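Local coordinates for protein chlorella virus DNA ligase-adenylate (Chlorella virus, PDB 1FVI) that probably joins nicked DNA strands at the expense of ATP and is caught here as its covalent enzyme-adenylate intermediate, at residues T145-Y150 with V162-P167; P20-P25 with K107-V112. The protein carries 1 engineered substitution. One frame throughout, in Å; residues are numbered along the deposited sequence.

In the fold
After the short strand 9-10, the chain lays down strand 21-25, which leads directly into Lys-26, the residue that carries AMP covalently. Contact 2 closes a long loop of 81 residues, holding strands 30-34, 38-39, 63-68 and 92-99 of a second sheet, when helix 108-121 comes back to that strand. Contact 1 opens only afterwards and closes a short loop, 11 residues between segments 145-150 and 162-167, which includes the rest of helix 144-156. The two contacts thus follow in series, neither nested nor crossed. They meet in space because strands 21-25 and 162-165 are antiparallel neighbours in one sheet. The two helices pack on opposite faces of that sheet, and in both contacts the strand touches AMP.

Contact 1: residues T145-Y150 with V162-P167; sequences TELLQY and VMIRKP. With AMP (adenosine monophosphate), chain C.
The helix segment 145-150 runs against strand 162-165 with their N-to-C directions 143° apart and their axes 10.2 Å from each other at the closest, and the nearest pair of CA atoms, 7.8 Å apart, belongs to Tyr-150 and Val-162. One turn of helix supplies both residues that reach the strand. Tyr-150 carries its CG anti to the backbone N (chi1 -174°), which sends the ring forward until the edge bearing CD2 and CE2 meets Val-162; Val-162 CB lies near the ring plane, 3.8 Å from Tyr-150 CE2. Leu-147, one turn earlier, divides its two methyls between two strand residues: CD2 lies 4.1 Å from Val-162 CG2, and CD1 is 4.2 Å from Ile-164 CD1, where Leu-147 and Ile-164 cross at about a right angle. Val-162 is therefore shared by both helix residues, and its chi1 of -2° leaves CG1 eclipsed with the backbone N. The pairing illustrates how an alpha/beta layer serves the nucleotidyltransferase fold of ATP-dependent ligases: alternation along the strand turns Val-162 to the helix and Met-163 to the nucleotide. Met-163, a residue of the AMP pocket, lies over a face of the adenine, with CG 3.4 Å from AMP C6. Bends at chi2 and chi3 keep the chain over the purine, bringing CE to 3.6 Å from AMP N3. Farther along the strand Arg-165 makes a salt bridge with Asp-98, while Met-186 of strand 184-186 touches Leu-147, Val-162 and Ile-164 and so continues the apolar layer onto the next strand of the sheet.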
ATOM      1  N   THR A 145      -1.228  18.840  -5.568  1.00 23.39           N
ATOM      2  CA  THR A 145      -0.389  18.267  -6.612  1.00 24.00           C
ATOM      3  C   THR A 145       0.449  17.152  -6.013  1.00 20.45           C
ATOM      4  O   THR A 145       0.568  16.072  -6.596  1.00 21.40           O
ATOM      5  CB  THR A 145       0.548  19.327  -7.181  1.00 29.28           C
ATOM      6  OG1 THR A 145      -0.204  20.518  -7.435  1.00 34.62           O
ATOM      7  CG2 THR A 145       1.203  18.841  -8.472  1.00 24.59           C
ATOM      8  N   GLU A 146       1.011  17.414  -4.836  1.00 21.55           N
ATOM      9  CA  GLU A 146       1.809  16.418  -4.138  1.00 23.85           C
ATOM     10  C   GLU A 146       0.987  15.195  -3.727  1.00 16.89           C
ATOM     11  O   GLU A 146       1.479  14.060  -3.801  1.00 17.73           O
ATOM     12  CB  GLU A 146       2.513  17.036  -2.937  1.00 21.92           C
ATOM     13  CG  GLU A 146       3.787  17.803  -3.318  1.00 27.51           C
ATOM     14  CD  GLU A 146       4.587  18.284  -2.115  1.00 24.63           C
ATOM     15  OE1 GLU A 146       4.285  17.879  -0.980  1.00 25.30           O
ATOM     16  OE2 GLU A 146       5.519  19.085  -2.302  1.00 29.37           O
ATOM     17  N   LEU A 147      -0.265  15.424  -3.325  1.00 18.29           N
ATOM     18  CA  LEU A 147      -1.174  14.340  -2.932  1.00 24.50           C
ATOM     19  C   LEU A 147      -1.467  13.407  -4.119  1.00 26.27           C
ATOM     20  O   LEU A 147      -1.356  12.186  -4.009  1.00 19.94           O
ATOM     21  CB  LEU A 147      -2.498  14.907  -2.390  1.00 27.21           C
ATOM     22  CG  LEU A 147      -2.997  14.418  -1.020  1.00 30.65           C
ATOM     23  CD1 LEU A 147      -4.498  14.631  -0.901  1.00 16.70           C
ATOM     24  CD2 LEU A 147      -2.667  12.966  -0.811  1.00 31.29           C
ATOM     25  N   LEU A 148      -1.870  13.987  -5.248  1.00 29.69           N
ATOM     26  CA  LEU A 148      -2.143  13.208  -6.457  1.00 29.02           C
ATOM     27  C   LEU A 148      -0.898  12.463  -6.987  1.00 19.31           C
ATOM     28  O   LEU A 148      -0.993  11.301  -7.391  1.00 23.70           O
ATOM     29  CB  LEU A 148      -2.713  14.129  -7.527  1.00 24.93           C
ATOM     30  CG  LEU A 148      -4.090  14.616  -7.091  1.00 24.10           C
ATOM     31  CD1 LEU A 148      -4.529  15.760  -7.952  1.00 25.98           C
ATOM     32  CD2 LEU A 148      -5.072  13.462  -7.137  1.00 26.65           C
ATOM     33  N   GLN A 149       0.259  13.130  -6.991  1.00 21.99           N
ATOM     34  CA  GLN A 149       1.491  12.495  -7.446  1.00 23.72           C
ATOM     35  C   GLN A 149       1.755  11.301  -6.541  1.00 29.28           C
ATOM     36  O   GLN A 149       2.208  10.249  -7.001  1.00 20.58           O
ATOM     37  CB  GLN A 149       2.672  13.463  -7.391  1.00 20.63           C
ATOM     38  CG  GLN A 149       2.498  14.702  -8.268  1.00 38.63           C
ATOM     39  CD  GLN A 149       3.690  15.657  -8.222  1.00 46.13           C
ATOM     40  OE1 GLN A 149       4.471  15.725  -9.167  1.00 62.99           O
ATOM     41  NE2 GLN A 149       3.817  16.411  -7.134  1.00 40.67           N
ATOM     42  N   TYR A 150       1.420  11.462  -5.259  1.00 24.89           N
ATOM     43  CA  TYR A 150       1.603  10.396  -4.283  1.00 19.32           C
ATOM     44  C   TYR A 150       0.706   9.177  -4.573  1.00 20.66           C
ATOM     45  O   TYR A 150       1.162   8.023  -4.466  1.00 18.29           O
ATOM     46  CB  TYR A 150       1.374  10.930  -2.861  1.00 17.96           C
ATOM     47  CG  TYR A 150       1.685   9.898  -1.815  1.00 23.27           C
ATOM     48  CD1 TYR A 150       3.001   9.463  -1.618  1.00 18.38           C
ATOM     49  CD2 TYR A 150       0.668   9.303  -1.064  1.00 19.92           C
ATOM     50  CE1 TYR A 150       3.294   8.461  -0.715  1.00 22.50           C
ATOM     51  CE2 TYR A 150       0.957   8.289  -0.148  1.00 21.07           C
ATOM     52  CZ  TYR A 150       2.272   7.874   0.010  1.00 20.04           C
ATOM     53  OH  TYR A 150       2.587   6.832   0.832  1.00 19.80           O
ATOM     54  N   VAL A 162      -4.409   5.994  -1.095  1.00 22.27           N
ATOM     55  CA  VAL A 162      -3.659   6.561   0.032  1.00 23.35           C
ATOM     56  C   VAL A 162      -4.412   6.799   1.336  1.00 16.12           C
ATOM     57  O   VAL A 162      -5.638   6.976   1.365  1.00 20.08           O
ATOM     58  CB  VAL A 162      -2.800   7.832  -0.392  1.00 31.72           C
ATOM     59  CG1 VAL A 162      -2.932   8.129  -1.899  1.00 22.99           C
ATOM     60  CG2 VAL A 162      -3.113   9.052   0.448  1.00 18.79           C
ATOM     61  N   MET A 163      -3.662   6.699   2.426  1.00 23.62           N
ATOM     62  CA  MET A 163      -4.193   6.927   3.769  1.00 22.73           C
ATOM     63  C   MET A 163      -3.584   8.228   4.288  1.00 19.03           C
ATOM     64  O   MET A 163      -2.365   8.382   4.302  1.00 28.27           O
ATOM     65  CB  MET A 163      -3.861   5.755   4.700  1.00 14.13           C
ATOM     66  CG  MET A 163      -4.413   4.416   4.212  1.00 11.68           C
ATOM     67  SD  MET A 163      -6.197   4.360   3.999  1.00 21.01           S
ATOM     68  CE  MET A 163      -6.774   4.484   5.717  1.00 22.87           C
ATOM     69  N   ILE A 164      -4.453   9.150   4.701  1.00 19.63           N
ATOM     70  CA  ILE A 164      -4.078  10.479   5.206  1.00 20.65           C
ATOM     71  C   ILE A 164      -4.265  10.670   6.730  1.00 21.64           C
ATOM     72  O   ILE A 164      -5.311  10.327   7.298  1.00 19.38           O
ATOM     73  CB  ILE A 164      -4.912  11.572   4.486  1.00 19.22           C
ATOM     74  CG1 ILE A 164      -4.763  11.427   2.969  1.00 26.69           C
ATOM     75  CG2 ILE A 164      -4.449  12.954   4.916  1.00 17.81           C
ATOM     76  CD1 ILE A 164      -5.840  12.116   2.171  1.00 34.54           C
ATOM     77  N   ARG A 165      -3.264  11.272   7.368  1.00 17.40           N
ATOM     78  CA  ARG A 165      -3.317  11.528   8.803  1.00 21.89           C
ATOM     79  C   ARG A 165      -2.780  12.895   9.199  1.00 23.53           C
ATOM     80  O   ARG A 165      -1.771  13.371   8.656  1.00 23.58           O
ATOM     81  CB  ARG A 165      -2.504  10.482   9.575  1.00 21.12           C
ATOM     82  CG  ARG A 165      -2.940   9.039   9.416  1.00 24.45           C
ATOM     83  CD  ARG A 165      -2.792   8.303  10.733  1.00 19.56           C
ATOM     84  NE  ARG A 165      -2.501   6.882  10.565  1.00 18.93           N
ATOM     85  CZ  ARG A 165      -2.426   6.007  11.571  1.00 20.87           C
ATOM     86  NH1 ARG A 165      -2.641   6.389  12.827  1.00 18.66           N
ATOM     87  NH2 ARG A 165      -2.049   4.758  11.337  1.00 18.32           N
ATOM     88  N   LYS A 166      -3.454  13.539  10.153  1.00 27.03           N
ATOM     89  CA  LYS A 166      -2.942  14.806  10.669  1.00 24.68           C
ATOM     90  C   LYS A 166      -1.828  14.387  11.663  1.00 23.53           C
ATOM     91  O   LYS A 166      -1.904  13.327  12.292  1.00 21.71           O
ATOM     92  CB  LYS A 166      -4.050  15.660  11.315  1.00 14.58           C
ATOM     93  CG  LYS A 166      -4.621  15.163  12.610  1.00 17.59           C
ATOM     94  CD  LYS A 166      -5.833  16.020  12.972  1.00 26.04           C
ATOM     95  CE  LYS A 166      -6.228  15.878  14.442  1.00 25.92           C
ATOM     96  NZ  LYS A 166      -7.525  16.561  14.779  1.00 19.25           N
ATOM     97  N   PRO A 167      -0.730  15.150  11.708  1.00 20.56           N
ATOM     98  CA  PRO A 167       0.433  14.914  12.566  1.00 23.05           C
ATOM     99  C   PRO A 167       0.117  14.758  14.043  1.00 24.98           C
ATOM    100  O   PRO A 167       0.682  13.904  14.724  1.00 27.50           O
ATOM    101  CB  PRO A 167       1.272  16.160  12.333  1.00 22.48           C
ATOM    102  CG  PRO A 167       0.937  16.541  10.947  1.00 22.16           C
ATOM    103  CD  PRO A 167      -0.539  16.364  10.898  1.00 23.31           C
TER
HETATM  104  P   AMP C 501     -10.267   0.568   1.747  1.00 23.67           P
HETATM  105  O1P AMP C 501     -11.580   1.205   1.661  1.00 21.05           O
HETATM  106  O3P AMP C 501     -10.700  -0.945   1.567  1.00 17.52           O
HETATM  107  O5' AMP C 501      -9.772   0.588   3.168  1.00 18.40           O
HETATM  108  C5' AMP C 501      -8.514  -0.161   3.541  1.00 19.72           C
HETATM  109  C4' AMP C 501      -8.518  -0.646   4.974  1.00 24.34           C
HETATM  110  O4' AMP C 501      -7.156  -0.943   5.297  1.00 22.47           O
HETATM  111  C3' AMP C 501      -8.995   0.414   5.994  1.00 20.20           C
HETATM  112  O3' AMP C 501      -9.783  -0.109   7.062  1.00 17.16           O
HETATM  113  C2' AMP C 501      -7.740   0.952   6.590  1.00 21.56           C
HETATM  114  O2' AMP C 501      -7.964   1.339   7.941  1.00 17.19           O
HETATM  115  C1' AMP C 501      -6.705  -0.168   6.382  1.00 18.64           C
HETATM  116  N9  AMP C 501      -5.407   0.382   6.041  1.00 22.22           N
HETATM  117  C8  AMP C 501      -4.651  -0.027   4.965  1.00 12.72           C
HETATM  118  N7  AMP C 501      -3.538   0.647   4.906  1.00 14.29           N
HETATM  119  C5  AMP C 501      -3.532   1.540   5.969  1.00 16.16           C
HETATM  120  C6  AMP C 501      -2.618   2.506   6.414  1.00 12.79           C
HETATM  121  N6  AMP C 501      -1.444   2.748   5.785  1.00 17.77           N
HETATM  122  N1  AMP C 501      -2.969   3.198   7.513  1.00 19.40           N
HETATM  123  C2  AMP C 501      -4.112   2.959   8.117  1.00 11.23           C
HETATM  124  N3  AMP C 501      -5.069   2.079   7.809  1.00 15.01           N
HETATM  125  C4  AMP C 501      -4.742   1.360   6.696  1.00 17.68           C

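Contact 2: residues P20-P25 with K107-V112; sequences PCLATP and KYIDRV. With AMP (adenosine monophosphate), chain C.
At the edge of the Tyr-108 ring, and in its plane, lies Leu-22 CB, 3.9 Å from CE2; Leu-22 CD1 approaches the same CE2 obliquely at 3.8 Å. The other flat group, the guanidinium of Arg-111, has Tyr-108 CA over one face, offset toward the rim, and forms a salt bridge with Asp-98. A chi1 of 172° swings the ring away from the backbone N of Tyr-108 and toward the strand, and brings OH within 4.2 Å of Thr-24 CG2. Leu-22 CD1 also meets Ile-109 CG2 at 3.3 Å, tighter than ordinary carbon packing, so one methyl of the leucine touches two consecutive helix residues.

Thr-24 shows how one strand residue can serve two neighbours. While its methyl lies near the Tyr-108 hydroxyl, OG1 accepts a hydrogen bond from AMP N6 at 2.9 Å, somewhat bent at 135°. AMP N6 donates as well to Pro-25 O, 3.1 Å away, so two acceptors read the adenine amino group just before the adenylated Lys-26.

The strand and helix directions differ by 48°. Helix 108-121 covers one side of strand 21-25; from the other, Ala-23 packs against helix 144-156, and within the sheet the strand lies between strands 162-165 and 139-141.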
ATOM      1  N   PRO A  20      -0.690  20.478   5.625  1.00 52.45           N
ATOM      2  CA  PRO A  20       0.525  19.780   6.049  1.00 39.97           C
ATOM      3  C   PRO A  20      -0.054  18.463   6.630  1.00 29.82           C
ATOM      4  O   PRO A  20      -0.691  18.484   7.682  1.00 29.32           O
ATOM      5  CB  PRO A  20       1.077  20.710   7.122  1.00 49.30           C
ATOM      6  CG  PRO A  20       0.693  22.066   6.583  1.00 47.19           C
ATOM      7  CD  PRO A  20      -0.732  21.865   6.113  1.00 46.68           C
ATOM      8  N   CYS A  21      -0.015  17.389   5.829  1.00 24.42           N
ATOM      9  CA  CYS A  21      -0.529  16.072   6.228  1.00 24.04           C
ATOM     10  C   CYS A  21       0.495  14.952   5.990  1.00 16.44           C
ATOM     11  O   CYS A  21       1.436  15.119   5.218  1.00 18.32           O
ATOM     12  CB  CYS A  21      -1.867  15.751   5.516  1.00 18.74           C
ATOM     13  SG  CYS A  21      -1.766  15.287   3.745  1.00 23.09           S
ATOM     14  N   LEU A  22       0.321  13.849   6.717  1.00 20.97           N
ATOM     15  CA  LEU A  22       1.185  12.677   6.640  1.00 22.58           C
ATOM     16  C   LEU A  22       0.519  11.485   5.946  1.00 24.54           C
ATOM     17  O   LEU A  22      -0.418  10.887   6.469  1.00 17.24           O
ATOM     18  CB  LEU A  22       1.652  12.296   8.049  1.00 22.55           C
ATOM     19  CG  LEU A  22       2.488  13.390   8.729  1.00 25.09           C
ATOM     20  CD1 LEU A  22       2.763  13.034  10.194  1.00 19.51           C
ATOM     21  CD2 LEU A  22       3.798  13.574   7.972  1.00 27.54           C
ATOM     22  N   ALA A  23       1.061  11.086   4.801  1.00 19.46           N
ATOM     23  CA  ALA A  23       0.454   9.999   4.039  1.00 21.51           C
ATOM     24  C   ALA A  23       1.194   8.672   3.989  1.00 17.18           C
ATOM     25  O   ALA A  23       2.411   8.616   4.119  1.00 23.91           O
ATOM     26  CB  ALA A  23       0.146  10.482   2.611  1.00 21.16           C
ATOM     27  N   THR A  24       0.427   7.598   3.828  1.00 13.58           N
ATOM     28  CA  THR A  24       0.973   6.253   3.709  1.00 20.39           C
ATOM     29  C   THR A  24       0.124   5.549   2.653  1.00 22.42           C
ATOM     30  O   THR A  24      -0.912   6.076   2.233  1.00 17.07           O
ATOM     31  CB  THR A  24       0.951   5.451   5.056  1.00 26.54           C
ATOM     32  OG1 THR A  24      -0.361   5.484   5.628  1.00 21.17           O
ATOM     33  CG2 THR A  24       1.999   5.996   6.054  1.00 19.24           C
ATOM     34  N   PRO A  25       0.594   4.394   2.145  1.00 21.21           N
ATOM     35  CA  PRO A  25      -0.163   3.663   1.127  1.00 19.31           C
ATOM     36  C   PRO A  25      -1.315   2.844   1.677  1.00 21.12           C
ATOM     37  O   PRO A  25      -1.211   2.241   2.748  1.00 24.66           O
ATOM     38  CB  PRO A  25       0.895   2.767   0.499  1.00 15.06           C
ATOM     39  CG  PRO A  25       1.780   2.460   1.647  1.00 26.80           C
ATOM     40  CD  PRO A  25       1.933   3.806   2.319  1.00 22.07           C
ATOM     41  N   LYS A 107       0.550  12.250  20.132  1.00 31.24           N
ATOM     42  CA  LYS A 107       0.382  12.629  18.720  1.00 30.80           C
ATOM     43  C   LYS A 107       0.948  11.613  17.735  1.00 23.86           C
ATOM     44  O   LYS A 107       2.024  11.058  17.956  1.00 22.46           O
ATOM     45  CB  LYS A 107       1.011  13.999  18.457  1.00 24.26           C
ATOM     46  CG  LYS A 107       0.443  15.104  19.341  1.00 29.66           C
ATOM     47  CD  LYS A 107       0.910  16.494  18.929  1.00 39.73           C
ATOM     48  CE  LYS A 107       2.414  16.641  19.069  1.00 64.16           C
ATOM     49  NZ  LYS A 107       2.897  17.927  18.493  1.00 73.60           N
ATOM     50  N   TYR A 108       0.229  11.409  16.632  1.00 19.86           N
ATOM     51  CA  TYR A 108       0.631  10.470  15.586  1.00 16.12           C
ATOM     52  C   TYR A 108       2.108  10.535  15.171  1.00 25.79           C
ATOM     53  O   TYR A 108       2.769   9.492  15.107  1.00 26.56           O
ATOM     54  CB  TYR A 108      -0.277  10.606  14.355  1.00 22.75           C
ATOM     55  CG  TYR A 108       0.198   9.811  13.157  1.00 25.04           C
ATOM     56  CD1 TYR A 108       0.407   8.430  13.245  1.00 22.22           C
ATOM     57  CD2 TYR A 108       0.461  10.446  11.940  1.00 19.96           C
ATOM     58  CE1 TYR A 108       0.868   7.704  12.139  1.00 21.22           C
ATOM     59  CE2 TYR A 108       0.919   9.735  10.835  1.00 23.32           C
ATOM     60  CZ  TYR A 108       1.116   8.366  10.938  1.00 25.88           C
ATOM     61  OH  TYR A 108       1.524   7.650   9.836  1.00 24.08           O
ATOM     62  N   ILE A 109       2.625  11.731  14.878  1.00 24.23           N
ATOM     63  CA  ILE A 109       4.033  11.859  14.494  1.00 22.35           C
ATOM     64  C   ILE A 109       4.947  11.272  15.568  1.00 26.87           C
ATOM     65  O   ILE A 109       6.012  10.730  15.263  1.00 24.16           O
ATOM     66  CB  ILE A 109       4.492  13.336  14.338  1.00 34.42           C
ATOM     67  CG1 ILE A 109       3.719  14.260  15.283  1.00 29.85           C
ATOM     68  CG2 ILE A 109       4.497  13.759  12.901  1.00 31.23           C
ATOM     69  CD1 ILE A 109       4.349  15.626  15.417  1.00 44.38           C
ATOM     70  N   ASP A 110       4.548  11.458  16.825  1.00 20.64           N
ATOM     71  CA  ASP A 110       5.311  10.994  17.968  1.00 16.59           C
ATOM     72  C   ASP A 110       5.292   9.480  18.136  1.00 21.16           C
ATOM     73  O   ASP A 110       6.303   8.874  18.508  1.00 26.16           O
ATOM     74  CB  ASP A 110       4.810  11.705  19.222  1.00 25.51           C
ATOM     75  CG  ASP A 110       5.129  13.195  19.206  1.00 30.74           C
ATOM     76  OD1 ASP A 110       6.094  13.583  18.519  1.00 39.02           O
ATOM     77  OD2 ASP A 110       4.429  13.980  19.874  1.00 32.75           O
ATOM     78  N   ARG A 111       4.139   8.866  17.888  1.00 20.64           N
ATOM     79  CA  ARG A 111       4.028   7.411  17.974  1.00 20.06           C
ATOM     80  C   ARG A 111       4.886   6.809  16.854  1.00 25.98           C
ATOM     81  O   ARG A 111       5.501   5.772  17.035  1.00 23.83           O
ATOM     82  CB  ARG A 111       2.563   6.960  17.849  1.00 20.38           C
ATOM     83  CG  ARG A 111       1.635   7.567  18.919  1.00 23.31           C
ATOM     84  CD  ARG A 111       0.294   6.848  19.035  1.00 20.66           C
ATOM     85  NE  ARG A 111      -0.427   6.740  17.770  1.00 21.00           N
ATOM     86  CZ  ARG A 111      -1.259   7.659  17.284  1.00 23.14           C
ATOM     87  NH1 ARG A 111      -1.494   8.779  17.952  1.00 24.72           N
ATOM     88  NH2 ARG A 111      -1.846   7.463  16.111  1.00 20.28           N
ATOM     89  N   VAL A 112       4.929   7.475  15.702  1.00 23.40           N
ATOM     90  CA  VAL A 112       5.732   7.013  14.580  1.00 28.77           C
ATOM     91  C   VAL A 112       7.206   7.051  14.977  1.00 29.63           C
ATOM     92  O   VAL A 112       7.965   6.138  14.645  1.00 30.48           O
ATOM     93  CB  VAL A 112       5.507   7.879  13.321  1.00 25.22           C
ATOM     94  CG1 VAL A 112       6.530   7.529  12.240  1.00 30.30           C
ATOM     95  CG2 VAL A 112       4.103   7.668  12.793  1.00 20.76           C
TER
HETATM   96  P   AMP C 501     -10.267   0.568   1.747  1.00 23.67           P
HETATM   97  O1P AMP C 501     -11.580   1.205   1.661  1.00 21.05           O
HETATM   98  O3P AMP C 501     -10.700  -0.945   1.567  1.00 17.52           O
HETATM   99  O5' AMP C 501      -9.772   0.588   3.168  1.00 18.40           O
HETATM  100  C5' AMP C 501      -8.514  -0.161   3.541  1.00 19.72           C
HETATM  101  C4' AMP C 501      -8.518  -0.646   4.974  1.00 24.34           C
HETATM  102  O4' AMP C 501      -7.156  -0.943   5.297  1.00 22.47           O
HETATM  103  C3' AMP C 501      -8.995   0.414   5.994  1.00 20.20           C
HETATM  104  O3' AMP C 501      -9.783  -0.109   7.062  1.00 17.16           O
HETATM  105  C2' AMP C 501      -7.740   0.952   6.590  1.00 21.56           C
HETATM  106  O2' AMP C 501      -7.964   1.339   7.941  1.00 17.19           O
HETATM  107  C1' AMP C 501      -6.705  -0.168   6.382  1.00 18.64           C
HETATM  108  N9  AMP C 501      -5.407   0.382   6.041  1.00 22.22           N
HETATM  109  C8  AMP C 501      -4.651  -0.027   4.965  1.00 12.72           C
HETATM  110  N7  AMP C 501      -3.538   0.647   4.906  1.00 14.29           N
HETATM  111  C5  AMP C 501      -3.532   1.540   5.969  1.00 16.16           C
HETATM  112  C6  AMP C 501      -2.618   2.506   6.414  1.00 12.79           C
HETATM  113  N6  AMP C 501      -1.444   2.748   5.785  1.00 17.77           N
HETATM  114  N1  AMP C 501      -2.969   3.198   7.513  1.00 19.40           N
HETATM  115  C2  AMP C 501      -4.112   2.959   8.117  1.00 11.23           C
HETATM  116  N3  AMP C 501      -5.069   2.079   7.809  1.00 15.01           N
HETATM  117  C4  AMP C 501      -4.742   1.360   6.696  1.00 17.68           C